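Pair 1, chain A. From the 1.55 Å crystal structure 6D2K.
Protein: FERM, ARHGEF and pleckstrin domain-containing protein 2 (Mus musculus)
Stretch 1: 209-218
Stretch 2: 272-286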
# COMPACT_ATOMS: atom_id res chain seq x y z
N ASN A 209 15.61 4.86 -5.54
CA ASN A 209 14.44 4.50 -4.75
C ASN A 209 14.35 2.99 -4.67
O ASN A 209 14.29 2.32 -5.70
CB ASN A 209 13.17 5.08 -5.36
CG ASN A 209 13.09 6.59 -5.22
OD1 ASN A 209 13.25 7.13 -4.12
ND2 ASN A 209 12.87 7.28 -6.32
N LEU A 210 14.36 2.45 -3.46
CA LEU A 210 14.16 1.03 -3.24
C LEU A 210 12.68 0.71 -3.09
O LEU A 210 11.89 1.51 -2.55
CB LEU A 210 14.91 0.54 -2.00
CG LEU A 210 16.43 0.56 -2.10
CD1 LEU A 210 17.04 0.19 -0.76
CD2 LEU A 210 16.91 -0.42 -3.17
N ALA A 211 12.29 -0.46 -3.57
CA ALA A 211 10.92 -0.93 -3.38
C ALA A 211 10.92 -2.44 -3.34
O ALA A 211 11.93 -3.09 -3.60
CB ALA A 211 10.00 -0.41 -4.49
N VAL A 212 9.77 -3.02 -2.99
CA VAL A 212 9.66 -4.47 -2.98
C VAL A 212 8.30 -4.88 -3.54
O VAL A 212 7.30 -4.17 -3.39
CB VAL A 212 9.91 -5.06 -1.57
CG1 VAL A 212 8.81 -4.64 -0.61
CG2 VAL A 212 10.04 -6.58 -1.64
N SER A 213 8.27 -6.01 -4.23
CA SER A 213 7.04 -6.48 -4.87
C SER A 213 6.98 -8.01 -4.79
O SER A 213 7.91 -8.65 -4.28
CB SER A 213 6.99 -6.06 -6.34
OG SER A 213 7.87 -6.88 -7.11
N HIS A 214 5.90 -8.59 -5.30
CA HIS A 214 5.76 -10.03 -5.33
C HIS A 214 6.91 -10.68 -6.13
O HIS A 214 7.20 -11.87 -5.98
CB HIS A 214 4.39 -10.42 -5.92
CG HIS A 214 4.26 -10.10 -7.38
ND1 HIS A 214 3.80 -8.89 -7.84
CD2 HIS A 214 4.53 -10.84 -8.48
CE1 HIS A 214 3.80 -8.89 -9.16
NE2 HIS A 214 4.25 -10.06 -9.57
N MET A 215 7.56 -9.88 -6.97
CA MET A 215 8.65 -10.42 -7.81
C MET A 215 10.01 -10.40 -7.14
O MET A 215 10.86 -11.24 -7.44
CB MET A 215 8.76 -9.65 -9.11
CG MET A 215 9.08 -10.53 -10.29
SD MET A 215 7.53 -11.02 -11.04
CE MET A 215 6.97 -9.41 -11.59
N GLY A 216 10.24 -9.44 -6.26
CA GLY A 216 11.54 -9.30 -5.62
C GLY A 216 11.82 -7.88 -5.15
O GLY A 216 10.90 -7.07 -4.99
N VAL A 217 13.09 -7.60 -4.90
CA VAL A 217 13.50 -6.28 -4.48
C VAL A 217 13.83 -5.45 -5.70
O VAL A 217 14.49 -5.92 -6.63
CB VAL A 217 14.69 -6.35 -3.51
CG1 VAL A 217 15.13 -4.95 -3.08
CG2 VAL A 217 14.28 -7.18 -2.31
N LEU A 218 13.35 -4.21 -5.69
CA LEU A 218 13.38 -3.37 -6.87
C LEU A 218 14.19 -2.11 -6.65
O LEU A 218 14.22 -1.56 -5.55
CB LEU A 218 11.95 -3.00 -7.29
CG LEU A 218 10.90 -4.11 -7.35
CD1 LEU A 218 9.55 -3.51 -7.73
CD2 LEU A 218 11.27 -5.17 -8.37
N ASN A 272 13.00 -0.83 8.75
CA ASN A 272 11.64 -0.94 8.25
C ASN A 272 11.58 -1.48 6.83
O ASN A 272 10.69 -2.25 6.51
CB ASN A 272 10.93 0.41 8.34
CG ASN A 272 10.59 0.78 9.75
OD1 ASN A 272 10.53 -0.08 10.63
ND2 ASN A 272 10.34 2.06 9.99
N PHE A 273 12.50 -1.06 5.97
CA PHE A 273 12.54 -1.62 4.61
C PHE A 273 12.93 -3.09 4.63
O PHE A 273 12.35 -3.91 3.92
CB PHE A 273 13.47 -0.84 3.68
CG PHE A 273 13.43 -1.33 2.26
CD1 PHE A 273 12.26 -1.28 1.54
CD2 PHE A 273 14.55 -1.86 1.65
CE1 PHE A 273 12.20 -1.76 0.23
CE2 PHE A 273 14.50 -2.33 0.34
CZ PHE A 273 13.32 -2.28 -0.37
N TRP A 274 13.93 -3.43 5.44
CA TRP A 274 14.29 -4.83 5.60
C TRP A 274 13.09 -5.66 6.03
O TRP A 274 12.84 -6.74 5.49
CB TRP A 274 15.43 -4.95 6.64
CG TRP A 274 15.79 -6.36 6.97
CD1 TRP A 274 16.60 -7.21 6.26
CD2 TRP A 274 15.36 -7.09 8.12
NE1 TRP A 274 16.68 -8.43 6.90
CE2 TRP A 274 15.94 -8.38 8.04
CE3 TRP A 274 14.56 -6.78 9.22
CZ2 TRP A 274 15.73 -9.35 9.01
CZ3 TRP A 274 14.35 -7.75 10.18
CH2 TRP A 274 14.94 -9.02 10.07
N LYS A 275 12.34 -5.17 7.01
CA LYS A 275 11.19 -5.91 7.53
C LYS A 275 10.16 -6.19 6.44
O LYS A 275 9.68 -7.32 6.32
CB LYS A 275 10.51 -5.17 8.69
CG LYS A 275 11.28 -5.14 10.03
CD LYS A 275 10.43 -4.48 11.12
CE LYS A 275 11.12 -4.59 12.48
NZ LYS A 275 10.33 -3.91 13.55
N ILE A 276 9.82 -5.18 5.65
CA ILE A 276 8.78 -5.38 4.63
C ILE A 276 9.29 -6.30 3.53
O ILE A 276 8.51 -7.08 2.96
CB ILE A 276 8.22 -4.05 4.07
CG1 ILE A 276 6.96 -4.31 3.21
CG2 ILE A 276 9.24 -3.34 3.22
CD1 ILE A 276 5.80 -4.92 3.97
N CYS A 277 10.59 -6.26 3.25
CA CYS A 277 11.14 -7.19 2.26
C CYS A 277 11.07 -8.63 2.74
O CYS A 277 10.66 -9.53 2.00
CB CYS A 277 12.59 -6.86 1.90
SG CYS A 277 12.81 -5.39 0.92
N VAL A 278 11.48 -8.87 3.98
CA VAL A 278 11.41 -10.21 4.53
C VAL A 278 9.96 -10.70 4.54
O VAL A 278 9.67 -11.84 4.19
CB VAL A 278 12.01 -10.27 5.93
CG1 VAL A 278 11.71 -11.62 6.57
CG2 VAL A 278 13.52 -10.03 5.85
N GLU A 279 9.03 -9.83 4.93
CA GLU A 279 7.63 -10.21 4.94
C GLU A 279 7.08 -10.54 3.55
O GLU A 279 6.32 -11.50 3.40
CB GLU A 279 6.79 -9.16 5.66
CG GLU A 279 7.08 -9.12 7.16
CD GLU A 279 6.28 -8.08 7.89
OE1 GLU A 279 5.68 -7.20 7.24
OE2 GLU A 279 6.25 -8.14 9.14
N TYR A 280 7.47 -9.76 2.54
CA TYR A 280 7.09 -10.03 1.15
C TYR A 280 7.61 -11.37 0.67
O TYR A 280 6.88 -12.16 0.05
CB TYR A 280 7.56 -8.89 0.22
CG TYR A 280 6.43 -7.98 -0.22
CD1 TYR A 280 5.87 -8.11 -1.48
CD2 TYR A 280 5.93 -7.00 0.62
CE1 TYR A 280 4.82 -7.29 -1.89
CE2 TYR A 280 4.88 -6.16 0.21
CZ TYR A 280 4.34 -6.32 -1.05
OH TYR A 280 3.30 -5.49 -1.47
N HIS A 281 8.88 -11.63 0.95
CA HIS A 281 9.45 -12.91 0.57
C HIS A 281 8.66 -14.05 1.19
O HIS A 281 8.32 -15.01 0.50
CB HIS A 281 10.91 -13.04 0.97
CG HIS A 281 11.44 -14.41 0.72
ND1 HIS A 281 11.92 -14.81 -0.51
CD2 HIS A 281 11.48 -15.51 1.51
CE1 HIS A 281 12.28 -16.08 -0.46
NE2 HIS A 281 12.02 -16.53 0.76
N THR A 282 8.41 -13.98 2.49
CA THR A 282 7.66 -15.03 3.18
C THR A 282 6.24 -15.20 2.61
O THR A 282 5.75 -16.32 2.45
CB THR A 282 7.56 -14.74 4.70
OG1 THR A 282 8.88 -14.68 5.26
CG2 THR A 282 6.75 -15.81 5.41
N PHE A 283 5.59 -14.09 2.31
CA PHE A 283 4.22 -14.12 1.79
C PHE A 283 4.12 -14.76 0.41
O PHE A 283 3.21 -15.55 0.14
CB PHE A 283 3.63 -12.70 1.76
CG PHE A 283 2.13 -12.66 1.55
CD1 PHE A 283 1.27 -12.83 2.63
CD2 PHE A 283 1.59 -12.42 0.30
CE1 PHE A 283 -0.10 -12.78 2.46
CE2 PHE A 283 0.19 -12.37 0.12
CZ PHE A 283 -0.64 -12.54 1.19
N PHE A 284 5.05 -14.41 -0.47
CA PHE A 284 4.94 -14.75 -1.88
C PHE A 284 5.82 -15.90 -2.32
O PHE A 284 5.73 -16.35 -3.46
CB PHE A 284 5.21 -13.52 -2.76
CG PHE A 284 4.08 -12.53 -2.76
CD1 PHE A 284 2.87 -12.87 -3.34
CD2 PHE A 284 4.21 -11.28 -2.18
CE1 PHE A 284 1.81 -11.99 -3.33
CE2 PHE A 284 3.15 -10.40 -2.18
CZ PHE A 284 1.95 -10.75 -2.75
N ARG A 285 6.68 -16.37 -1.43
CA ARG A 285 7.61 -17.45 -1.75
C ARG A 285 7.55 -18.60 -0.75
O ARG A 285 7.30 -18.40 0.44
CB ARG A 285 9.03 -16.89 -1.84
CG ARG A 285 9.41 -16.42 -3.23
CD ARG A 285 9.86 -17.60 -4.09
NE ARG A 285 10.11 -17.26 -5.49
CZ ARG A 285 9.33 -16.47 -6.23
NH1 ARG A 285 8.24 -15.91 -5.72
NH2 ARG A 285 9.65 -16.24 -7.49
N LEU A 286 7.79 -19.81 -1.24
CA LEU A 286 7.72 -21.01 -0.42
C LEU A 286 6.61 -20.96 0.63
O LEU A 286 5.68 -21.76 0.59
CB LEU A 286 9.07 -21.29 0.24
CG LEU A 286 9.89 -22.32 -0.52
CD1 LEU A 286 9.57 -23.73 -0.04
CD2 LEU A 286 9.64 -22.18 -2.01
O HOH W 1 4.48 -4.34 -3.85

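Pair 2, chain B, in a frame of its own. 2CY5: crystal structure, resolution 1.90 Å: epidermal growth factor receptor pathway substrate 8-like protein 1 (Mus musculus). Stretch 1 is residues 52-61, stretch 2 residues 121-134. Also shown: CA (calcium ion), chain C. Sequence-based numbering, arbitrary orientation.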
# COMPACT_ATOMS: atom_id res chain seq x y z
N LEU B 52 15.45 -5.63 -4.26
CA LEU B 52 15.49 -7.07 -4.69
C LEU B 52 14.09 -7.57 -4.94
O LEU B 52 13.29 -7.67 -4.01
CB LEU B 52 15.98 -7.92 -3.54
CG LEU B 52 16.79 -9.16 -3.91
CD1 LEU B 52 17.36 -9.15 -5.33
CD2 LEU B 52 17.92 -9.19 -2.86
N LEU B 53 13.79 -7.93 -6.19
CA LEU B 53 12.45 -8.43 -6.53
C LEU B 53 12.52 -9.98 -6.68
O LEU B 53 13.35 -10.56 -7.47
CB LEU B 53 11.94 -7.71 -7.82
CG LEU B 53 10.48 -8.05 -8.19
CD1 LEU B 53 9.90 -7.17 -9.36
CD2 LEU B 53 10.41 -9.48 -8.79
N ARG B 54 11.79 -10.66 -5.81
CA ARG B 54 11.76 -12.09 -5.79
C ARG B 54 10.48 -12.73 -6.28
O ARG B 54 9.38 -12.35 -5.91
CB ARG B 54 12.20 -12.54 -4.41
CG ARG B 54 12.28 -14.07 -4.28
CD ARG B 54 12.65 -14.61 -2.84
NE ARG B 54 13.98 -14.15 -2.42
CZ ARG B 54 14.40 -14.19 -1.14
NH1 ARG B 54 13.62 -14.66 -0.15
NH2 ARG B 54 15.60 -13.75 -0.82
N VAL B 55 10.56 -13.62 -7.32
CA VAL B 55 9.32 -14.27 -7.80
C VAL B 55 9.32 -15.71 -7.29
O VAL B 55 10.32 -16.43 -7.51
CB VAL B 55 9.37 -14.27 -9.26
CG1 VAL B 55 8.14 -14.80 -9.84
CG2 VAL B 55 9.63 -12.74 -9.78
N SER B 56 8.28 -16.11 -6.58
CA SER B 56 8.14 -17.48 -6.06
C SER B 56 6.89 -17.98 -6.58
O SER B 56 6.09 -17.25 -7.17
CB SER B 56 8.19 -17.46 -4.57
OG SER B 56 6.96 -17.09 -4.08
N PRO B 57 6.59 -19.28 -6.42
CA PRO B 57 5.33 -19.68 -7.04
C PRO B 57 4.04 -19.17 -6.35
O PRO B 57 3.02 -19.42 -6.86
CB PRO B 57 5.32 -21.23 -6.93
CG PRO B 57 6.88 -21.48 -6.95
CD PRO B 57 7.39 -20.44 -5.96
N SER B 58 4.14 -18.61 -5.17
CA SER B 58 2.92 -18.07 -4.50
C SER B 58 2.84 -16.55 -4.42
O SER B 58 1.78 -16.04 -4.11
CB SER B 58 2.85 -18.57 -3.09
OG SER B 58 3.98 -18.11 -2.37
N GLN B 59 3.96 -15.83 -4.65
CA GLN B 59 4.02 -14.35 -4.50
C GLN B 59 5.18 -13.68 -5.09
O GLN B 59 6.20 -14.34 -5.42
CB GLN B 59 3.98 -13.94 -3.06
CG GLN B 59 5.10 -14.42 -2.20
CD GLN B 59 4.93 -13.95 -0.68
OE1 GLN B 59 5.90 -13.60 -0.04
NE2 GLN B 59 3.70 -13.93 -0.16
N VAL B 60 5.06 -12.36 -5.25
CA VAL B 60 6.17 -11.52 -5.68
C VAL B 60 6.55 -10.77 -4.41
O VAL B 60 5.67 -10.20 -3.72
CB VAL B 60 5.78 -10.51 -6.79
CG1 VAL B 60 6.89 -9.52 -7.05
CG2 VAL B 60 5.50 -11.27 -8.02
N THR B 61 7.81 -10.82 -4.07
CA THR B 61 8.33 -10.12 -2.85
C THR B 61 9.37 -9.07 -3.17
O THR B 61 10.17 -9.27 -4.11
CB THR B 61 8.96 -11.17 -1.93
OG1 THR B 61 7.97 -12.19 -1.64
CG2 THR B 61 9.37 -10.54 -0.68
N LEU B 121 12.59 -10.05 -19.04
CA LEU B 121 12.85 -11.38 -18.42
C LEU B 121 12.05 -11.49 -17.19
O LEU B 121 11.51 -12.54 -16.87
CB LEU B 121 14.34 -11.48 -18.08
CG LEU B 121 14.90 -12.80 -17.52
CD1 LEU B 121 14.82 -13.85 -18.58
CD2 LEU B 121 16.37 -12.71 -17.12
N ILE B 122 11.86 -10.37 -16.49
CA ILE B 122 11.10 -10.49 -15.19
C ILE B 122 9.62 -10.65 -15.47
O ILE B 122 8.95 -11.43 -14.76
CB ILE B 122 11.35 -9.23 -14.23
CG1 ILE B 122 12.88 -9.04 -13.90
CG2 ILE B 122 10.58 -9.44 -12.93
CD1 ILE B 122 13.23 -7.58 -13.29
N ARG B 123 9.11 -9.89 -16.46
CA ARG B 123 7.73 -10.02 -16.95
C ARG B 123 7.43 -11.48 -17.31
O ARG B 123 6.41 -12.02 -16.86
CB ARG B 123 7.50 -9.15 -18.17
CG ARG B 123 6.09 -9.40 -18.78
CD ARG B 123 6.02 -8.79 -20.14
NE ARG B 123 6.76 -9.75 -20.95
CZ ARG B 123 6.26 -10.97 -21.21
NH1 ARG B 123 5.07 -11.34 -20.74
NH2 ARG B 123 6.99 -11.82 -21.92
N GLU B 124 8.33 -12.15 -18.02
CA GLU B 124 7.99 -13.53 -18.40
C GLU B 124 7.95 -14.38 -17.23
O GLU B 124 7.11 -15.22 -17.24
CB GLU B 124 9.05 -14.16 -19.38
CG GLU B 124 8.91 -13.78 -20.80
CD GLU B 124 10.19 -14.41 -21.55
OE1 GLU B 124 11.26 -13.71 -21.74
OE2 GLU B 124 10.12 -15.63 -21.83
N ASP B 125 8.82 -14.20 -16.24
CA ASP B 125 8.83 -15.01 -15.06
C ASP B 125 7.56 -14.83 -14.21
O ASP B 125 6.83 -15.80 -13.82
CB ASP B 125 10.07 -14.63 -14.24
CG ASP B 125 10.29 -15.58 -13.04
OD1 ASP B 125 9.57 -16.59 -12.96
OD2 ASP B 125 11.21 -15.39 -12.24
N ILE B 126 7.18 -13.56 -14.03
CA ILE B 126 5.93 -13.34 -13.24
C ILE B 126 4.79 -13.84 -14.01
O ILE B 126 3.91 -14.49 -13.45
CB ILE B 126 5.75 -11.80 -12.97
CG1 ILE B 126 6.93 -11.44 -12.00
CG2 ILE B 126 4.23 -11.45 -12.54
CD1 ILE B 126 7.03 -9.85 -11.72
N GLN B 127 4.76 -13.61 -15.32
CA GLN B 127 3.54 -14.10 -16.09
C GLN B 127 3.48 -15.69 -16.06
O GLN B 127 2.39 -16.26 -15.97
CB GLN B 127 3.62 -13.68 -17.54
CG GLN B 127 2.36 -14.03 -18.31
CD GLN B 127 1.08 -13.45 -17.67
OE1 GLN B 127 0.99 -12.20 -17.47
NE2 GLN B 127 0.08 -14.34 -17.35
N GLY B 128 4.64 -16.35 -16.16
CA GLY B 128 4.68 -17.81 -15.99
C GLY B 128 4.16 -18.23 -14.61
O GLY B 128 3.35 -19.21 -14.50
N ALA B 129 4.52 -17.45 -13.57
CA ALA B 129 4.09 -17.81 -12.23
C ALA B 129 2.59 -17.54 -12.09
O ALA B 129 1.87 -18.40 -11.52
CB ALA B 129 4.92 -17.13 -11.09
N LEU B 130 2.08 -16.48 -12.73
CA LEU B 130 0.67 -16.19 -12.74
C LEU B 130 -0.12 -17.31 -13.46
O LEU B 130 -1.07 -17.81 -12.89
CB LEU B 130 0.37 -14.83 -13.50
CG LEU B 130 0.85 -13.69 -12.63
CD1 LEU B 130 0.57 -12.29 -13.30
CD2 LEU B 130 -0.04 -13.67 -11.42
N GLN B 131 0.26 -17.68 -14.65
CA GLN B 131 -0.40 -18.75 -15.37
C GLN B 131 -0.44 -19.98 -14.50
O GLN B 131 -1.47 -20.63 -14.36
CB GLN B 131 0.36 -19.20 -16.59
CG GLN B 131 0.37 -18.19 -17.70
CD GLN B 131 1.44 -18.52 -18.88
OE1 GLN B 131 1.72 -17.63 -19.73
NE2 GLN B 131 2.00 -19.75 -18.91
N ASN B 132 0.69 -20.33 -13.91
CA ASN B 132 0.74 -21.50 -13.10
C ASN B 132 -0.29 -21.40 -11.96
O ASN B 132 -1.20 -22.23 -11.84
CB ASN B 132 2.14 -21.67 -12.51
CG ASN B 132 2.26 -22.91 -11.61
OD1 ASN B 132 3.03 -22.92 -10.65
ND2 ASN B 132 1.50 -23.98 -11.95
N TYR B 133 -0.11 -20.42 -11.10
CA TYR B 133 -1.00 -20.19 -9.98
C TYR B 133 -2.48 -20.26 -10.39
O TYR B 133 -3.25 -20.99 -9.78
CB TYR B 133 -0.70 -18.82 -9.42
CG TYR B 133 -1.52 -18.50 -8.24
CD1 TYR B 133 -1.12 -18.91 -6.98
CD2 TYR B 133 -2.71 -17.80 -8.38
CE1 TYR B 133 -1.88 -18.64 -5.89
CE2 TYR B 133 -3.50 -17.52 -7.29
CZ TYR B 133 -3.07 -17.95 -6.06
OH TYR B 133 -3.83 -17.64 -4.95
N ARG B 134 -2.85 -19.49 -11.42
CA ARG B 134 -4.22 -19.38 -11.92
C ARG B 134 -4.72 -20.69 -12.55
O ARG B 134 -3.99 -21.62 -13.02
CB ARG B 134 -4.37 -18.22 -12.96
CG ARG B 134 -4.34 -16.75 -12.33
CD ARG B 134 -4.02 -15.70 -13.39
NE ARG B 134 -3.85 -14.34 -12.84
CZ ARG B 134 -3.52 -13.25 -13.54
NH1 ARG B 134 -3.31 -13.28 -14.85
NH2 ARG B 134 -3.45 -12.06 -12.95
CA CA C . 9.67 -18.83 -12.18
O HOH W 2 10.79 -17.61 -10.46
O HOH W 3 7.75 -18.53 -13.39
O HOH W 4 8.27 -19.25 -10.24
O HOH W 5 11.11 -18.96 -14.03
O HOH W 6 9.10 -20.99 -13.14

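In both pairs a β-hairpin packs its first strand along a helix that runs in nearly the same direction. The angle between strand and helix is 20° in pair 1 and 34° in pair 2, with closest axial approaches of 8.5 and 9.5 Å, and the backbones of 14 central residues superpose with an RMSD of 0.6 Å. No direct hydrogen bond joins hairpin and helix in either pair, so the contact rests largely on the fit of apolar side chains, burying 488 Å² in pair 1 and 395 Å² in pair 2.

The matched valines V212(A) and V55(B) lie at the centre, both directed toward the helix but in different rotamers, p and t. V212(A) sets its CB 3.8 Å from SG of C277(A) and its CG2 3.9 Å from CB of Y280(A), while its CG1 lies over a face of the tyrosine ring, 4.2 Å from the ring centroid. In pair 2 the position of C277(A) is taken by I126(B), whose CB starts out sideways but whose end comes nearer the strand; its CG1 reaches CG2 of V55(B) at 3.7 Å. The larger isoleucine accompanies a small neighbour, for Y280(A) is matched by A129(B), whose CB meets CG1 of V55(B) at 4.2 Å. Bulk is thus distributed differently along the helix: cysteine and tyrosine in one pair, isoleucine and alanine in the other.

The same exchange continues at the start of the contact. F273(A) and I122(B) coincide, and both point toward the strand. The phenylalanine CZ approaches CB of L210(A) at 3.6 Å and extends to the second strand, where CG1 of V217(A) lies 4.2 Å from CZ, at the ring edge. I122(B) is shorter; its CG2 packs against CD2 of L53(B), the match of L210(A), at 4.1 Å. V60(B), which superposes on V217(A), does not reach I122(B), but the two valines share their other contact: CG2 of V60(B) lies 4.2 Å from CG1 of I126(B), as CG2 of V217(A) lies 4.0 Å from SG of the matched C277(A).

I276(A) and D125(B) show the sharpest chemical change. CG2 of I276(A) makes an apolar contact with CG1 of V212(A) at 4.1 Å. The aspartate keeps its OD2 3.7 Å from CB of V55(B), but its OD1 binds a calcium ion at 2.4 Å, and a water bound to that ion lies 3.2 Å from O of V55(B) and 2.9 Å from OD2 of D125(B). Pair 1 also has a water at the carbonyl of the matched valine, but it links to a different helix position: it donates to O of V212(A) and to OH of Y280(A), each at 2.9 Å.

At the turn, H214(A) matches P57(B), and CB points sideways in both. H214(A) places its CB over the face of the F284(A) ring in a CH-pi contact, 3.7 Å from the centroid. P57(B) makes no such CH-pi contact; its O lies 4.2 Å from CD1 of Y133(B), which superposes on R285(A), whose NH1 is likewise 4.2 Å from O of H214(A).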